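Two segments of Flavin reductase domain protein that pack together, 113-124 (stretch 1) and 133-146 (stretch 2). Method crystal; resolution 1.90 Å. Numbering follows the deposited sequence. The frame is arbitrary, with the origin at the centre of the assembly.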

ATOM      1  N   ASP A 113      20.347  -7.058   7.557  1.00 36.16           N
ATOM      2  CA  ASP A 113      20.631  -5.616   7.468  1.00 35.76           C
ATOM      3  C   ASP A 113      19.471  -4.788   6.980  1.00 33.28           C
ATOM      4  O   ASP A 113      19.686  -3.775   6.341  1.00 35.47           O
ATOM      5  CB  ASP A 113      21.829  -5.343   6.542  1.00 37.04           C
ATOM      6  CG  ASP A 113      23.136  -5.912   7.059  1.00 39.48           C
ATOM      7  OD1 ASP A 113      23.397  -5.801   8.276  1.00 50.63           O
ATOM      8  OD2 ASP A 113      23.896  -6.456   6.231  1.00 48.95           O
ATOM      9  N   VAL A 114      18.245  -5.196   7.270  1.00 35.92           N
ATOM     10  CA  VAL A 114      17.041  -4.452   6.822  1.00 31.19           C
ATOM     11  C   VAL A 114      16.528  -3.633   8.009  1.00 32.55           C
ATOM     12  O   VAL A 114      17.055  -3.769   9.130  1.00 30.66           O
ATOM     13  CB  VAL A 114      15.918  -5.375   6.236  1.00 31.23           C
ATOM     14  CG1 VAL A 114      16.393  -6.092   4.975  1.00 34.60           C
ATOM     15  CG2 VAL A 114      15.419  -6.365   7.237  1.00 33.38           C
ATOM     16  N   ALA A 115      15.511  -2.818   7.779  1.00 31.49           N
ATOM     17  CA  ALA A 115      14.914  -1.988   8.843  1.00 35.65           C
ATOM     18  C   ALA A 115      14.207  -2.828   9.921  1.00 38.72           C
ATOM     19  O   ALA A 115      14.069  -2.416  11.084  1.00 40.00           O
ATOM     20  CB  ALA A 115      13.945  -0.974   8.260  1.00 33.95           C
ATOM     21  N   GLY A 116      13.757  -4.006   9.501  1.00 39.46           N
ATOM     22  CA  GLY A 116      13.204  -5.011  10.368  1.00 38.01           C
ATOM     23  C   GLY A 116      12.388  -5.943   9.521  1.00 37.68           C
ATOM     24  O   GLY A 116      12.175  -5.687   8.331  1.00 34.01           O
ATOM     25  N   TRP A 117      11.974  -7.042  10.118  1.00 39.85           N
ATOM     26  CA  TRP A 117      11.113  -8.017   9.448  1.00 39.67           C
ATOM     27  C   TRP A 117      10.004  -8.568  10.341  1.00 38.55           C
ATOM     28  O   TRP A 117      10.073  -8.507  11.584  1.00 36.18           O
ATOM     29  CB  TRP A 117      11.952  -9.176   8.898  1.00 38.09           C
ATOM     30  CG  TRP A 117      12.844  -9.814   9.918  1.00 34.39           C
ATOM     31  CD1 TRP A 117      14.149  -9.534  10.140  1.00 41.92           C
ATOM     32  CD2 TRP A 117      12.492 -10.844  10.845  1.00 36.86           C
ATOM     33  NE1 TRP A 117      14.645 -10.322  11.157  1.00 41.71           N
ATOM     34  CE2 TRP A 117      13.640 -11.136  11.606  1.00 41.14           C
ATOM     35  CE3 TRP A 117      11.322 -11.550  11.100  1.00 37.25           C
ATOM     36  CZ2 TRP A 117      13.648 -12.088  12.599  1.00 40.31           C
ATOM     37  CZ3 TRP A 117      11.322 -12.477  12.098  1.00 35.38           C
ATOM     38  CH2 TRP A 117      12.486 -12.758  12.829  1.00 41.83           C
ATOM     39  N   LEU A 118       9.010  -9.150   9.677  1.00 36.19           N
ATOM     40  CA  LEU A 118       7.937  -9.878  10.335  1.00 36.60           C
ATOM     41  C   LEU A 118       7.781 -11.221   9.639  1.00 35.25           C
ATOM     42  O   LEU A 118       7.992 -11.308   8.420  1.00 36.11           O
ATOM     43  CB  LEU A 118       6.621  -9.087  10.219  1.00 34.72           C
ATOM     44  CG  LEU A 118       6.595  -7.643  10.724  1.00 35.47           C
ATOM     45  CD1 LEU A 118       5.246  -7.013  10.480  1.00 29.95           C
ATOM     46  CD2 LEU A 118       6.942  -7.610  12.183  1.00 24.48           C
ATOM     47  N   ILE A 119       7.416 -12.253  10.398  1.00 36.85           N
ATOM     48  CA  ILE A 119       7.070 -13.562   9.838  1.00 36.38           C
ATOM     49  C   ILE A 119       5.565 -13.787  10.037  1.00 35.37           C
ATOM     50  O   ILE A 119       4.995 -13.511  11.096  1.00 33.44           O
ATOM     51  CB  ILE A 119       7.926 -14.724  10.444  1.00 36.07           C
ATOM     52  CG1 ILE A 119       9.353 -14.648   9.881  1.00 39.87           C
ATOM     53  CG2 ILE A 119       7.338 -16.116  10.121  1.00 37.48           C
ATOM     54  CD1 ILE A 119      10.313 -15.665  10.414  1.00 40.35           C
ATOM     55  N   GLY A 120       4.913 -14.276   8.990  1.00 35.21           N
ATOM     56  CA  GLY A 120       3.482 -14.488   9.036  1.00 37.22           C
ATOM     57  C   GLY A 120       3.073 -15.807   8.437  1.00 38.71           C
ATOM     58  O   GLY A 120       3.876 -16.476   7.764  1.00 39.28           O
ATOM     59  N   LYS A 121       1.838 -16.192   8.745  1.00 37.32           N
ATOM     60  CA  LYS A 121       1.166 -17.312   8.115  1.00 36.14           C
ATOM     61  C   LYS A 121       0.179 -16.733   7.144  1.00 34.90           C
ATOM     62  O   LYS A 121      -0.689 -15.933   7.520  1.00 33.68           O
ATOM     63  CB  LYS A 121       0.423 -18.157   9.147  1.00 37.47           C
ATOM     64  CG  LYS A 121       1.325 -18.856  10.157  1.00 41.41           C
ATOM     65  N   ILE A 122       0.290 -17.149   5.890  1.00 35.47           N
ATOM     66  CA  ILE A 122      -0.734 -16.791   4.913  1.00 32.51           C
ATOM     67  C   ILE A 122      -2.053 -17.450   5.286  1.00 32.17           C
ATOM     68  O   ILE A 122      -2.121 -18.679   5.438  1.00 30.75           O
ATOM     69  CB  ILE A 122      -0.381 -17.245   3.502  1.00 33.10           C
ATOM     70  CG1 ILE A 122       0.869 -16.521   3.018  1.00 33.10           C
ATOM     71  CG2 ILE A 122      -1.543 -16.908   2.504  1.00 32.81           C
ATOM     72  CD1 ILE A 122       1.385 -17.054   1.648  1.00 34.26           C
ATOM     73  N   GLN A 123      -3.086 -16.621   5.440  1.00 32.67           N
ATOM     74  CA  GLN A 123      -4.447 -17.090   5.773  1.00 30.70           C
ATOM     75  C   GLN A 123      -5.170 -17.565   4.514  1.00 31.62           C
ATOM     76  O   GLN A 123      -5.752 -18.636   4.470  1.00 34.04           O
ATOM     77  CB  GLN A 123      -5.191 -15.962   6.465  1.00 31.03           C
ATOM     78  CG  GLN A 123      -4.456 -15.473   7.698  1.00 40.33           C
ATOM     79  CD  GLN A 123      -4.350 -16.505   8.794  1.00 54.58           C
ATOM     80  OE1 GLN A 123      -5.345 -16.837   9.429  1.00 63.06           O
ATOM     81  NE2 GLN A 123      -3.133 -16.997   9.053  1.00 46.50           N
HETATM   82  N   MSE A 124      -5.070 -16.794   3.454  1.00 34.05           N
HETATM   83  CA  MSE A 124      -5.775 -17.076   2.235  1.00 37.83           C
HETATM   84  C   MSE A 124      -5.187 -16.162   1.191  1.00 32.63           C
HETATM   85  O   MSE A 124      -4.583 -15.125   1.521  1.00 33.94           O
HETATM   86  CB  MSE A 124      -7.249 -16.651   2.425  1.00 32.77           C
HETATM   87  CG  MSE A 124      -7.298 -15.029   2.552  1.00 30.11           C
HETATM   88 SE   MSE A 124      -8.605 -14.789   3.701  0.75 64.19          SE
HETATM   89  CE  MSE A 124      -7.885 -15.504   5.373  1.00 74.84           C
TER
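Stretch 2 (133-146) VVVVEVVEGQVGED

Stretch 2 lies alongside stretch 1 as an antiparallel β-strand partner, and the pair illustrates how a classic β-bulge lets a ladder slip by one residue without losing its hydrogen bonds. Residues 133-143 form a strand, extended except at Val 139, and run against strand 116-124, their N-to-C directions 137° apart and their axes approaching to 4.2 Å; together the stretches bury 993 Å².

Register is read most simply from the backbone bonds. Trp 117 and Gln 142 form a reciprocal pair, Trp 117 N to Gln 142 O at 3.0 Å and Gln 142 N to Trp 117 O at 2.9 Å. Beyond the slip, Lys 121 and Glu 137 do the same, Lys 121 N to Glu 137 O at 2.8 Å and Glu 137 N to Lys 121 O at 2.9 Å. Between them, Ile 119 O accepts from two successive amides, Val 139 N at 2.7 Å and Glu 140 N at 3.2 Å, while Ile 119 N donates to Glu 140 O at 2.7 Å. The extra residue belongs to stretch 2, where Val 139 has left the extended conformation (phi/psi -118/-13).

Side chains then sort by face. Leu 118, Val 138, Ile 122 and Val 136 share one face, with Leu 118 CB 4.1 Å from Val 138 CG1; Ile 122 also reaches Val 134, CG2 to CG1 at 3.8 Å. Glycine permits close approach here: Gly 120 CA lies 3.6 Å from Val 136 CG1, and a β-carbon on Gly 120 would clash with that methyl. On the other face, Gln 142 CB sits over the six-membered ring of Trp 117, 4.0 Å from its centroid, a CH-π contact.

Past the strand, Gly 144 N still bonds Ala 115 O at 2.6 Å, extending the pairing into the loop.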

ATOM      1  N   VAL A 133      -4.816 -10.993  -4.052  1.00 31.91           N
ATOM      2  CA  VAL A 133      -4.599 -10.368  -2.755  1.00 31.03           C
ATOM      3  C   VAL A 133      -4.165 -11.461  -1.766  1.00 34.99           C
ATOM      4  O   VAL A 133      -4.808 -12.516  -1.659  1.00 33.98           O
ATOM      5  CB  VAL A 133      -5.895  -9.699  -2.241  1.00 31.45           C
ATOM      6  CG1 VAL A 133      -5.720  -9.097  -0.836  1.00 34.46           C
ATOM      7  CG2 VAL A 133      -6.439  -8.658  -3.337  1.00 26.89           C
ATOM      8  N   VAL A 134      -3.065 -11.227  -1.051  1.00 35.65           N
ATOM      9  CA  VAL A 134      -2.586 -12.183  -0.071  1.00 32.82           C
ATOM     10  C   VAL A 134      -2.761 -11.534   1.304  1.00 34.85           C
ATOM     11  O   VAL A 134      -2.252 -10.416   1.502  1.00 33.66           O
ATOM     12  CB  VAL A 134      -1.135 -12.560  -0.287  1.00 31.75           C
ATOM     13  CG1 VAL A 134      -0.798 -13.708   0.603  1.00 30.95           C
ATOM     14  CG2 VAL A 134      -0.836 -12.892  -1.791  1.00 29.14           C
ATOM     15  N   VAL A 135      -3.428 -12.252   2.225  1.00 33.90           N
ATOM     16  CA  VAL A 135      -3.667 -11.846   3.619  1.00 33.83           C
ATOM     17  C   VAL A 135      -2.818 -12.693   4.556  1.00 33.83           C
ATOM     18  O   VAL A 135      -2.856 -13.908   4.484  1.00 30.36           O
ATOM     19  CB  VAL A 135      -5.152 -12.053   4.034  1.00 35.50           C
ATOM     20  CG1 VAL A 135      -5.384 -11.610   5.541  1.00 37.58           C
ATOM     21  CG2 VAL A 135      -6.070 -11.344   3.076  1.00 32.96           C
ATOM     22  N   VAL A 136      -2.055 -12.049   5.438  1.00 34.04           N
ATOM     23  CA  VAL A 136      -1.039 -12.743   6.248  1.00 32.31           C
ATOM     24  C   VAL A 136      -1.270 -12.361   7.697  1.00 31.28           C
ATOM     25  O   VAL A 136      -1.453 -11.186   7.977  1.00 34.51           O
ATOM     26  CB  VAL A 136       0.305 -12.255   5.835  1.00 31.73           C
ATOM     27  CG1 VAL A 136       1.377 -13.017   6.519  1.00 30.10           C
ATOM     28  CG2 VAL A 136       0.432 -12.358   4.279  1.00 23.49           C
ATOM     29  N   GLU A 137      -1.251 -13.337   8.591  1.00 34.54           N
ATOM     30  CA  GLU A 137      -1.280 -13.067  10.026  1.00 33.62           C
ATOM     31  C   GLU A 137       0.140 -13.199  10.590  1.00 34.43           C
ATOM     32  O   GLU A 137       0.798 -14.234  10.408  1.00 34.66           O
ATOM     33  CB  GLU A 137      -2.200 -14.063  10.748  1.00 36.23           C
ATOM     34  CG  GLU A 137      -2.310 -13.749  12.264  1.00 36.04           C
ATOM     35  CD  GLU A 137      -3.293 -14.618  13.038  1.00 36.67           C
ATOM     36  OE1 GLU A 137      -4.355 -14.967  12.501  1.00 52.67           O
ATOM     37  OE2 GLU A 137      -3.039 -14.885  14.226  1.00 48.02           O
ATOM     38  N   VAL A 138       0.566 -12.190  11.346  1.00 34.42           N
ATOM     39  CA  VAL A 138       1.943 -12.056  11.771  1.00 33.58           C
ATOM     40  C   VAL A 138       2.116 -12.888  13.031  1.00 33.11           C
ATOM     41  O   VAL A 138       1.307 -12.808  13.921  1.00 31.24           O
ATOM     42  CB  VAL A 138       2.293 -10.572  12.028  1.00 32.41           C
ATOM     43  CG1 VAL A 138       3.651 -10.402  12.675  1.00 28.84           C
ATOM     44  CG2 VAL A 138       2.250  -9.815  10.735  1.00 31.62           C
ATOM     45  N   VAL A 139       3.142 -13.723  13.056  1.00 33.71           N
ATOM     46  CA  VAL A 139       3.416 -14.587  14.211  1.00 33.54           C
ATOM     47  C   VAL A 139       4.758 -14.298  14.879  1.00 37.47           C
ATOM     48  O   VAL A 139       5.015 -14.761  16.010  1.00 35.67           O
ATOM     49  CB  VAL A 139       3.332 -16.086  13.843  1.00 33.88           C
ATOM     50  CG1 VAL A 139       1.911 -16.442  13.451  1.00 32.27           C
ATOM     51  CG2 VAL A 139       4.338 -16.464  12.725  1.00 28.60           C
ATOM     52  N   GLU A 140       5.613 -13.524  14.230  1.00 38.46           N
ATOM     53  CA  GLU A 140       6.950 -13.275  14.771  1.00 39.05           C
ATOM     54  C   GLU A 140       7.518 -12.047  14.095  1.00 37.05           C
ATOM     55  O   GLU A 140       7.049 -11.653  13.027  1.00 38.63           O
ATOM     56  CB  GLU A 140       7.857 -14.512  14.533  1.00 40.10           C
ATOM     57  CG  GLU A 140       9.197 -14.504  15.267  1.00 46.17           C
ATOM     58  CD  GLU A 140       9.006 -14.393  16.758  1.00 65.35           C
ATOM     59  OE1 GLU A 140       8.764 -15.459  17.384  1.00 74.98           O
ATOM     60  OE2 GLU A 140       9.070 -13.245  17.291  1.00 66.89           O
ATOM     61  N   GLY A 141       8.521 -11.430  14.705  1.00 38.16           N
ATOM     62  CA  GLY A 141       9.188 -10.293  14.060  1.00 40.15           C
ATOM     63  C   GLY A 141      10.314  -9.716  14.878  1.00 43.95           C
ATOM     64  O   GLY A 141      10.552 -10.149  15.995  1.00 40.71           O
ATOM     65  N   GLN A 142      11.006  -8.738  14.309  1.00 45.14           N
ATOM     66  CA  GLN A 142      12.204  -8.185  14.908  1.00 45.72           C
ATOM     67  C   GLN A 142      12.501  -6.858  14.226  1.00 44.43           C
ATOM     68  O   GLN A 142      12.534  -6.759  13.004  1.00 40.24           O
ATOM     69  CB  GLN A 142      13.354  -9.143  14.725  1.00 45.33           C
ATOM     70  CG  GLN A 142      14.503  -8.892  15.666  1.00 51.15           C
ATOM     71  CD  GLN A 142      15.680  -9.802  15.358  1.00 54.49           C
ATOM     72  OE1 GLN A 142      16.212  -9.822  14.232  1.00 68.38           O
ATOM     73  NE2 GLN A 142      16.095 -10.565  16.360  1.00 60.24           N
ATOM     74  N   VAL A 143      12.659  -5.826  15.038  1.00 46.84           N
ATOM     75  CA  VAL A 143      13.050  -4.523  14.556  1.00 46.54           C
ATOM     76  C   VAL A 143      14.538  -4.546  14.192  1.00 47.46           C
ATOM     77  O   VAL A 143      15.338  -5.118  14.917  1.00 44.42           O
ATOM     78  CB  VAL A 143      12.794  -3.471  15.612  1.00 45.92           C
ATOM     79  CG1 VAL A 143      12.955  -2.120  15.008  1.00 45.87           C
ATOM     80  CG2 VAL A 143      11.365  -3.604  16.118  1.00 48.24           C
ATOM     81  N   GLY A 144      14.892  -3.957  13.050  1.00 49.25           N
ATOM     82  CA  GLY A 144      16.278  -3.906  12.600  1.00 48.48           C
ATOM     83  C   GLY A 144      16.860  -2.551  12.945  1.00 50.42           C
ATOM     84  O   GLY A 144      16.426  -1.917  13.912  1.00 45.04           O
ATOM     85  N   GLU A 145      17.835  -2.103  12.152  1.00 53.64           N
ATOM     86  CA  GLU A 145      18.461  -0.801  12.379  1.00 55.06           C
ATOM     87  C   GLU A 145      17.516   0.268  11.875  1.00 54.32           C
ATOM     88  O   GLU A 145      17.061   0.203  10.728  1.00 53.93           O
ATOM     89  CB  GLU A 145      19.812  -0.682  11.661  1.00 56.35           C
ATOM     90  N   ASP A 146      17.209   1.239  12.739  1.00 53.04           N
ATOM     91  CA  ASP A 146      16.404   2.395  12.343  1.00 52.02           C
ATOM     92  C   ASP A 146      17.224   3.177  11.302  1.00 49.37           C
ATOM     93  O   ASP A 146      18.451   3.064  11.250  1.00 49.89           O
ATOM     94  CB  ASP A 146      16.076   3.264  13.567  1.00 53.26           C
ATOM     95  CG  ASP A 146      14.682   3.914  13.508  1.00 59.16           C
ATOM     96  OD1 ASP A 146      13.985   3.896  12.461  1.00 57.45           O
ATOM     97  OD2 ASP A 146      14.270   4.455  14.564  1.00 63.39           O
TER